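Local coordinates for ribonucleoside-diphosphate reductase small chain 2 (Saccharomyces cerevisiae, PDB 1JK0), which takes part in making deoxyribonucleotides from ribonucleotides for DNA synthesis and is required for proper folding of RNR2 and assembly with the large subunits, at residues P155-W167 / I246-N260. Sequence-based numbering, arbitrary orientation.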
ATOM      1  N   PRO B 155     -17.128  12.235  26.509  1.00 88.75           N
ATOM      2  CA  PRO B 155     -18.262  12.846  25.801  1.00 88.24           C
ATOM      3  C   PRO B 155     -18.075  13.403  24.377  1.00 87.22           C
ATOM      4  O   PRO B 155     -18.519  12.783  23.409  1.00 87.78           O
ATOM      5  CB  PRO B 155     -18.735  13.890  26.798  1.00 88.04           C
ATOM      6  CG  PRO B 155     -18.674  13.091  28.079  1.00 88.78           C
ATOM      7  CD  PRO B 155     -17.357  12.294  27.966  1.00 88.47           C
ATOM      8  N   GLU B 156     -17.434  14.560  24.248  1.00 85.65           N
ATOM      9  CA  GLU B 156     -17.218  15.195  22.941  1.00 83.93           C
ATOM     10  C   GLU B 156     -16.807  14.256  21.805  1.00 82.12           C
ATOM     11  O   GLU B 156     -17.319  14.355  20.695  1.00 79.70           O
ATOM     12  CB  GLU B 156     -16.188  16.315  23.083  1.00 85.23           C
ATOM     13  CG  GLU B 156     -16.692  17.536  23.847  1.00 87.51           C
ATOM     14  CD  GLU B 156     -17.572  17.183  25.042  1.00 88.29           C
ATOM     15  OE1 GLU B 156     -18.733  16.763  24.838  1.00 88.21           O
ATOM     16  OE2 GLU B 156     -17.098  17.321  26.188  1.00 88.92           O
ATOM     17  N   VAL B 157     -15.874  13.354  22.079  1.00 81.34           N
ATOM     18  CA  VAL B 157     -15.431  12.411  21.065  1.00 80.89           C
ATOM     19  C   VAL B 157     -16.566  11.449  20.741  1.00 81.03           C
ATOM     20  O   VAL B 157     -16.734  11.050  19.592  1.00 81.95           O
ATOM     21  CB  VAL B 157     -14.213  11.583  21.536  1.00 80.45           C
ATOM     22  CG1 VAL B 157     -14.592  10.703  22.713  1.00 81.07           C
ATOM     23  CG2 VAL B 157     -13.708  10.717  20.399  1.00 80.45           C
ATOM     24  N   LYS B 158     -17.336  11.073  21.759  1.00 81.15           N
ATOM     25  CA  LYS B 158     -18.458  10.157  21.570  1.00 80.96           C
ATOM     26  C   LYS B 158     -19.470  10.741  20.589  1.00 80.55           C
ATOM     27  O   LYS B 158     -20.170  10.000  19.898  1.00 80.01           O
ATOM     28  CB  LYS B 158     -19.147   9.863  22.906  1.00 81.69           C
ATOM     29  CG  LYS B 158     -18.582   8.668  23.674  1.00 82.25           C
ATOM     30  CD  LYS B 158     -19.376   8.428  24.957  1.00 81.98           C
ATOM     31  CE  LYS B 158     -19.057   7.079  25.591  1.00 82.89           C
ATOM     32  NZ  LYS B 158     -19.488   5.931  24.742  1.00 82.40           N
ATOM     33  N   HIS B 159     -19.536  12.071  20.536  1.00 80.04           N
ATOM     34  CA  HIS B 159     -20.444  12.784  19.636  1.00 79.52           C
ATOM     35  C   HIS B 159     -19.869  12.771  18.219  1.00 78.76           C
ATOM     36  O   HIS B 159     -20.603  12.755  17.224  1.00 78.83           O
ATOM     37  CB  HIS B 159     -20.623  14.230  20.108  1.00 81.02           C
ATOM     38  CG  HIS B 159     -21.205  14.350  21.483  1.00 82.28           C
ATOM     39  ND1 HIS B 159     -22.499  13.972  21.779  1.00 83.12           N
ATOM     40  CD2 HIS B 159     -20.665  14.786  22.645  1.00 82.06           C
ATOM     41  CE1 HIS B 159     -22.729  14.169  23.065  1.00 83.18           C
ATOM     42  NE2 HIS B 159     -21.633  14.662  23.613  1.00 83.45           N
ATOM     43  N   LYS B 160     -18.541  12.803  18.146  1.00 77.26           N
ATOM     44  CA  LYS B 160     -17.827  12.763  16.882  1.00 74.75           C
ATOM     45  C   LYS B 160     -18.035  11.359  16.332  1.00 73.29           C
ATOM     46  O   LYS B 160     -18.375  11.173  15.169  1.00 73.56           O
ATOM     47  CB  LYS B 160     -16.330  13.026  17.119  1.00 75.37           C
ATOM     48  CG  LYS B 160     -15.415  12.719  15.928  1.00 75.47           C
ATOM     49  CD  LYS B 160     -13.938  13.008  16.221  1.00 74.88           C
ATOM     50  CE  LYS B 160     -13.648  14.502  16.320  1.00 75.09           C
ATOM     51  NZ  LYS B 160     -12.196  14.803  16.520  1.00 74.27           N
ATOM     52  N   ALA B 161     -17.849  10.370  17.194  1.00 71.28           N
ATOM     53  CA  ALA B 161     -18.007   8.987  16.794  1.00 70.51           C
ATOM     54  C   ALA B 161     -19.432   8.691  16.333  1.00 70.63           C
ATOM     55  O   ALA B 161     -19.644   7.812  15.493  1.00 70.57           O
ATOM     56  CB  ALA B 161     -17.622   8.068  17.949  1.00 70.29           C
ATOM     57  N   ALA B 162     -20.404   9.423  16.879  1.00 70.82           N
ATOM     58  CA  ALA B 162     -21.812   9.213  16.525  1.00 70.21           C
ATOM     59  C   ALA B 162     -22.098   9.712  15.120  1.00 69.89           C
ATOM     60  O   ALA B 162     -22.850   9.082  14.369  1.00 69.27           O
ATOM     61  CB  ALA B 162     -22.723   9.921  17.519  1.00 70.54           C
ATOM     62  N   PHE B 163     -21.497  10.848  14.779  1.00 69.24           N
ATOM     63  CA  PHE B 163     -21.660  11.445  13.463  1.00 68.66           C
ATOM     64  C   PHE B 163     -21.230  10.430  12.406  1.00 68.25           C
ATOM     65  O   PHE B 163     -21.985  10.122  11.488  1.00 68.36           O
ATOM     66  CB  PHE B 163     -20.824  12.724  13.378  1.00 68.39           C
ATOM     67  CG  PHE B 163     -20.843  13.380  12.027  1.00 67.71           C
ATOM     68  CD1 PHE B 163     -19.836  13.126  11.101  1.00 67.39           C
ATOM     69  CD2 PHE B 163     -21.849  14.273  11.693  1.00 66.67           C
ATOM     70  CE1 PHE B 163     -19.830  13.754   9.864  1.00 66.50           C
ATOM     71  CE2 PHE B 163     -21.853  14.904  10.461  1.00 66.83           C
ATOM     72  CZ  PHE B 163     -20.838  14.645   9.544  1.00 67.34           C
ATOM     73  N   ILE B 164     -20.021   9.897  12.543  1.00 67.51           N
ATOM     74  CA  ILE B 164     -19.538   8.904  11.595  1.00 67.56           C
ATOM     75  C   ILE B 164     -20.444   7.671  11.666  1.00 68.04           C
ATOM     76  O   ILE B 164     -20.544   6.900  10.710  1.00 69.03           O
ATOM     77  CB  ILE B 164     -18.073   8.497  11.898  1.00 66.38           C
ATOM     78  CG1 ILE B 164     -17.167   9.722  11.767  1.00 66.06           C
ATOM     79  CG2 ILE B 164     -17.619   7.404  10.945  1.00 65.49           C
ATOM     80  CD1 ILE B 164     -15.696   9.443  12.054  1.00 67.43           C
ATOM     81  N   GLU B 165     -21.113   7.493  12.801  1.00 68.14           N
ATOM     82  CA  GLU B 165     -22.010   6.356  12.988  1.00 67.65           C
ATOM     83  C   GLU B 165     -23.350   6.617  12.309  1.00 67.18           C
ATOM     84  O   GLU B 165     -24.134   5.694  12.082  1.00 67.09           O
ATOM     85  CB  GLU B 165     -22.249   6.110  14.476  1.00 68.03           C
ATOM     86  CG  GLU B 165     -23.166   4.936  14.758  1.00 68.94           C
ATOM     87  CD  GLU B 165     -22.561   3.620  14.314  1.00 69.85           C
ATOM     88  OE1 GLU B 165     -23.273   2.823  13.664  1.00 69.41           O
ATOM     89  OE2 GLU B 165     -21.373   3.382  14.625  1.00 70.12           O
ATOM     90  N   ARG B 166     -23.595   7.879  11.974  1.00 66.30           N
ATOM     91  CA  ARG B 166     -24.849   8.289  11.354  1.00 65.54           C
ATOM     92  C   ARG B 166     -24.882   8.205   9.825  1.00 64.18           C
ATOM     93  O   ARG B 166     -25.715   7.498   9.253  1.00 63.27           O
ATOM     94  CB  ARG B 166     -25.187   9.719  11.807  1.00 66.43           C
ATOM     95  CG  ARG B 166     -26.637  10.140  11.602  1.00 67.18           C
ATOM     96  CD  ARG B 166     -26.881  11.611  11.970  1.00 68.36           C
ATOM     97  NE  ARG B 166     -26.608  11.911  13.375  1.00 69.72           N
ATOM     98  CZ  ARG B 166     -25.450  12.369  13.845  1.00 70.64           C
ATOM     99  NH1 ARG B 166     -24.433  12.590  13.024  1.00 72.37           N
ATOM    100  NH2 ARG B 166     -25.309  12.609  15.141  1.00 70.07           N
ATOM    101  N   TRP B 167     -23.976   8.920   9.163  1.00 62.73           N
ATOM    102  CA  TRP B 167     -23.956   8.933   7.706  1.00 61.33           C
ATOM    103  C   TRP B 167     -23.013   7.944   7.015  1.00 60.65           C
ATOM    104  O   TRP B 167     -23.326   7.458   5.929  1.00 61.03           O
ATOM    105  CB  TRP B 167     -23.647  10.343   7.210  1.00 61.12           C
ATOM    106  CG  TRP B 167     -24.429  11.435   7.893  1.00 62.13           C
ATOM    107  CD1 TRP B 167     -24.047  12.149   8.988  1.00 62.57           C
ATOM    108  CD2 TRP B 167     -25.697  11.975   7.487  1.00 61.77           C
ATOM    109  NE1 TRP B 167     -24.990  13.108   9.285  1.00 62.60           N
ATOM    110  CE2 TRP B 167     -26.011  13.023   8.378  1.00 61.56           C
ATOM    111  CE3 TRP B 167     -26.594  11.676   6.454  1.00 61.70           C
ATOM    112  CZ2 TRP B 167     -27.180  13.774   8.269  1.00 61.17           C
ATOM    113  CZ3 TRP B 167     -27.761  12.428   6.345  1.00 60.88           C
ATOM    114  CH2 TRP B 167     -28.040  13.464   7.249  1.00 61.31           C
ATOM    115  N   ILE B 246     -25.920  17.366   6.888  1.00 67.65           N
ATOM    116  CA  ILE B 246     -24.748  16.612   7.324  1.00 66.56           C
ATOM    117  C   ILE B 246     -23.651  17.533   7.858  1.00 66.20           C
ATOM    118  O   ILE B 246     -23.028  17.240   8.879  1.00 64.88           O
ATOM    119  CB  ILE B 246     -24.185  15.763   6.171  1.00 65.82           C
ATOM    120  CG1 ILE B 246     -25.277  14.821   5.662  1.00 65.34           C
ATOM    121  CG2 ILE B 246     -22.982  14.961   6.644  1.00 65.72           C
ATOM    122  CD1 ILE B 246     -24.875  13.991   4.473  1.00 64.92           C
ATOM    123  N   ILE B 247     -23.425  18.648   7.169  1.00 66.21           N
ATOM    124  CA  ILE B 247     -22.406  19.607   7.583  1.00 66.91           C
ATOM    125  C   ILE B 247     -22.721  20.248   8.932  1.00 67.66           C
ATOM    126  O   ILE B 247     -21.892  20.234   9.848  1.00 67.55           O
ATOM    127  CB  ILE B 247     -22.244  20.733   6.548  1.00 66.24           C
ATOM    128  CG1 ILE B 247     -21.361  20.255   5.398  1.00 65.97           C
ATOM    129  CG2 ILE B 247     -21.657  21.975   7.211  1.00 66.59           C
ATOM    130  CD1 ILE B 247     -21.980  19.166   4.567  1.00 66.83           C
ATOM    131  N   THR B 248     -23.914  20.827   9.038  1.00 68.13           N
ATOM    132  CA  THR B 248     -24.345  21.486  10.261  1.00 67.52           C
ATOM    133  C   THR B 248     -23.994  20.635  11.472  1.00 67.24           C
ATOM    134  O   THR B 248     -23.285  21.093  12.372  1.00 67.54           O
ATOM    135  CB  THR B 248     -25.861  21.753  10.242  1.00 67.59           C
ATOM    136  OG1 THR B 248     -26.166  22.683   9.199  1.00 66.61           O
ATOM    137  CG2 THR B 248     -26.318  22.344  11.560  1.00 70.23           C
ATOM    138  N   GLU B 249     -24.477  19.396  11.487  1.00 66.37           N
ATOM    139  CA  GLU B 249     -24.202  18.486  12.597  1.00 66.09           C
ATOM    140  C   GLU B 249     -22.718  18.434  12.984  1.00 66.56           C
ATOM    141  O   GLU B 249     -22.386  18.448  14.170  1.00 66.77           O
ATOM    142  CB  GLU B 249     -24.690  17.073  12.262  1.00 64.22           C
ATOM    143  CG  GLU B 249     -26.152  17.000  11.888  1.00 62.65           C
ATOM    144  CD  GLU B 249     -26.684  15.580  11.890  1.00 63.53           C
ATOM    145  OE1 GLU B 249     -27.819  15.375  11.409  1.00 64.28           O
ATOM    146  OE2 GLU B 249     -25.980  14.670  12.382  1.00 62.10           O
ATOM    147  N   ALA B 250     -21.835  18.371  11.987  1.00 67.13           N
ATOM    148  CA  ALA B 250     -20.394  18.318  12.233  1.00 66.87           C
ATOM    149  C   ALA B 250     -19.906  19.668  12.736  1.00 67.50           C
ATOM    150  O   ALA B 250     -18.913  19.753  13.464  1.00 68.64           O
ATOM    151  CB  ALA B 250     -19.652  17.936  10.963  1.00 66.27           C
ATOM    152  N   VAL B 251     -20.594  20.730  12.339  1.00 67.29           N
ATOM    153  CA  VAL B 251     -20.214  22.054  12.793  1.00 67.43           C
ATOM    154  C   VAL B 251     -20.603  22.153  14.264  1.00 68.69           C
ATOM    155  O   VAL B 251     -19.937  22.822  15.047  1.00 68.61           O
ATOM    156  CB  VAL B 251     -20.916  23.155  11.971  1.00 66.29           C
ATOM    157  CG1 VAL B 251     -20.543  24.522  12.507  1.00 64.50           C
ATOM    158  CG2 VAL B 251     -20.510  23.041  10.509  1.00 64.21           C
ATOM    159  N   GLU B 252     -21.675  21.467  14.643  1.00 70.26           N
ATOM    160  CA  GLU B 252     -22.108  21.476  16.036  1.00 72.99           C
ATOM    161  C   GLU B 252     -21.156  20.619  16.863  1.00 73.23           C
ATOM    162  O   GLU B 252     -20.729  21.021  17.946  1.00 74.95           O
ATOM    163  CB  GLU B 252     -23.535  20.936  16.174  1.00 74.42           C
ATOM    164  CG  GLU B 252     -24.609  21.813  15.535  1.00 76.35           C
ATOM    165  CD  GLU B 252     -25.987  21.165  15.581  1.00 77.59           C
ATOM    166  OE1 GLU B 252     -26.917  21.692  14.926  1.00 78.48           O
ATOM    167  OE2 GLU B 252     -26.141  20.134  16.275  1.00 77.16           O
ATOM    168  N   ILE B 253     -20.824  19.439  16.350  1.00 72.47           N
ATOM    169  CA  ILE B 253     -19.922  18.542  17.054  1.00 71.49           C
ATOM    170  C   ILE B 253     -18.520  19.148  17.093  1.00 72.97           C
ATOM    171  O   ILE B 253     -17.690  18.741  17.904  1.00 73.42           O
ATOM    172  CB  ILE B 253     -19.853  17.149  16.375  1.00 71.01           C
ATOM    173  CG1 ILE B 253     -21.259  16.565  16.199  1.00 69.45           C
ATOM    174  CG2 ILE B 253     -19.015  16.195  17.225  1.00 71.36           C
ATOM    175  CD1 ILE B 253     -21.276  15.156  15.611  1.00 67.01           C
ATOM    176  N   GLU B 254     -18.253  20.122  16.223  1.00 74.21           N
ATOM    177  CA  GLU B 254     -16.937  20.763  16.194  1.00 75.25           C
ATOM    178  C   GLU B 254     -16.823  21.881  17.217  1.00 75.99           C
ATOM    179  O   GLU B 254     -15.934  21.856  18.063  1.00 76.30           O
ATOM    180  CB  GLU B 254     -16.627  21.324  14.804  1.00 75.27           C
ATOM    181  CG  GLU B 254     -15.454  22.325  14.759  1.00 76.31           C
ATOM    182  CD  GLU B 254     -14.156  21.781  15.352  1.00 76.62           C
ATOM    183  OE1 GLU B 254     -13.914  20.561  15.240  1.00 75.63           O
ATOM    184  OE2 GLU B 254     -13.366  22.579  15.912  1.00 77.52           O
ATOM    185  N   LYS B 255     -17.717  22.862  17.126  1.00 77.16           N
ATOM    186  CA  LYS B 255     -17.725  23.993  18.050  1.00 77.43           C
ATOM    187  C   LYS B 255     -17.626  23.458  19.470  1.00 78.00           C
ATOM    188  O   LYS B 255     -16.903  24.004  20.310  1.00 77.92           O
ATOM    189  CB  LYS B 255     -19.023  24.781  17.899  1.00 76.58           C
ATOM    190  CG  LYS B 255     -19.306  25.225  16.479  1.00 76.83           C
ATOM    191  CD  LYS B 255     -20.751  25.688  16.304  1.00 76.61           C
ATOM    192  CE  LYS B 255     -21.744  24.567  16.619  1.00 76.06           C
ATOM    193  NZ  LYS B 255     -23.148  24.890  16.225  1.00 73.65           N
ATOM    194  N   GLU B 256     -18.359  22.377  19.716  1.00 78.70           N
ATOM    195  CA  GLU B 256     -18.394  21.726  21.018  1.00 80.32           C
ATOM    196  C   GLU B 256     -17.020  21.631  21.688  1.00 81.72           C
ATOM    197  O   GLU B 256     -16.572  22.587  22.327  1.00 81.76           O
ATOM    198  CB  GLU B 256     -19.007  20.333  20.874  1.00 79.14           C
ATOM    199  CG  GLU B 256     -19.142  19.580  22.167  1.00 78.90           C
ATOM    200  CD  GLU B 256     -19.751  18.218  21.957  1.00 79.57           C
ATOM    201  OE1 GLU B 256     -20.884  18.158  21.439  1.00 79.31           O
ATOM    202  OE2 GLU B 256     -19.096  17.212  22.302  1.00 80.13           O
ATOM    203  N   TYR B 257     -16.346  20.491  21.535  1.00 83.46           N
ATOM    204  CA  TYR B 257     -15.041  20.306  22.164  1.00 85.44           C
ATOM    205  C   TYR B 257     -13.994  21.368  21.800  1.00 86.81           C
ATOM    206  O   TYR B 257     -13.046  21.605  22.559  1.00 87.11           O
ATOM    207  CB  TYR B 257     -14.502  18.881  21.898  1.00 85.05           C
ATOM    208  CG  TYR B 257     -14.112  18.523  20.470  1.00 84.45           C
ATOM    209  CD1 TYR B 257     -12.998  19.097  19.863  1.00 83.84           C
ATOM    210  CD2 TYR B 257     -14.824  17.558  19.752  1.00 83.80           C
ATOM    211  CE1 TYR B 257     -12.599  18.717  18.584  1.00 84.25           C
ATOM    212  CE2 TYR B 257     -14.432  17.174  18.471  1.00 82.90           C
ATOM    213  CZ  TYR B 257     -13.318  17.758  17.895  1.00 83.56           C
ATOM    214  OH  TYR B 257     -12.913  17.393  16.630  1.00 83.71           O
ATOM    215  N   TYR B 258     -14.179  22.020  20.653  1.00 87.66           N
ATOM    216  CA  TYR B 258     -13.264  23.061  20.196  1.00 87.89           C
ATOM    217  C   TYR B 258     -13.263  24.234  21.172  1.00 88.10           C
ATOM    218  O   TYR B 258     -12.285  24.977  21.270  1.00 88.05           O
ATOM    219  CB  TYR B 258     -13.667  23.522  18.789  1.00 87.95           C
ATOM    220  CG  TYR B 258     -13.149  24.882  18.412  1.00 87.93           C
ATOM    221  CD1 TYR B 258     -11.784  25.161  18.428  1.00 87.26           C
ATOM    222  CD2 TYR B 258     -14.030  25.907  18.073  1.00 87.92           C
ATOM    223  CE1 TYR B 258     -11.313  26.433  18.124  1.00 87.67           C
ATOM    224  CE2 TYR B 258     -13.571  27.181  17.766  1.00 87.65           C
ATOM    225  CZ  TYR B 258     -12.213  27.441  17.794  1.00 87.85           C
ATOM    226  OH  TYR B 258     -11.761  28.716  17.511  1.00 87.27           O
ATOM    227  N   SER B 259     -14.366  24.386  21.898  1.00 88.73           N
ATOM    228  CA  SER B 259     -14.503  25.452  22.887  1.00 89.51           C
ATOM    229  C   SER B 259     -14.923  24.881  24.247  1.00 89.82           C
ATOM    230  O   SER B 259     -15.487  25.587  25.079  1.00 88.96           O
ATOM    231  CB  SER B 259     -15.533  26.487  22.418  1.00 89.57           C
ATOM    232  OG  SER B 259     -15.637  27.563  23.335  1.00 88.93           O
ATOM    233  N   ASN B 260     -14.652  23.597  24.456  1.00 90.68           N
ATOM    234  CA  ASN B 260     -14.979  22.928  25.714  1.00 91.35           C
ATOM    235  C   ASN B 260     -13.737  22.225  26.272  1.00 92.61           C
ATOM    236  O   ASN B 260     -13.627  22.011  27.480  1.00 93.03           O
ATOM    237  CB  ASN B 260     -16.116  21.918  25.510  1.00 90.32           C
ATOM    238  CG  ASN B 260     -16.399  21.095  26.756  1.00 89.56           C
ATOM    239  OD1 ASN B 260     -15.564  20.302  27.192  1.00 88.53           O
ATOM    240  ND2 ASN B 260     -17.581  21.280  27.335  1.00 89.37           N
TER
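With chi1 at 176°, the CG of Phe163 lies opposite its own backbone N, and this turn drops the ring among Ile246, Glu249, Ala250 and Ile253 as a knob into a hole. Ala250 CB stands over one ring face, 4.1 Å from the Phe163 ring centroid, a CH-pi contact, while Ile246 CG2 packs 3.6 Å from Phe163 CZ. Trp167 lays its indole flat over Ile246 CG1, with Glu249 OE1 at the indole edge, 3.6 Å from Trp167 CZ2. An alanine in place of this tryptophan would probably uncover Ile246 and open a gap beside the Phe163 ring, whose opposite face Trp167 CD1 covers, toward the rim. Helices 155-166 and 246-258 run nearly antiparallel (164°), their axes 9.6 Å apart at closest approach, within the all-helical, ferritin-like fold of ribonucleotide reductase small chains; helix 175-188 adds Ala184 against Phe163. Glu249 OE2 lies over the Arg166 guanidinium face in a salt bridge, though its exact position is uncertain. Toward the other end, Ile253 CG2 packs 3.8 Å from His159 CB. The extended start of Lys160 bends at chi3 (-71°); the chain crosses Tyr257 at about a right angle and sets NZ at the hydroxyl, where it donates a hydrogen bond to Tyr257 OH at 2.7 Å.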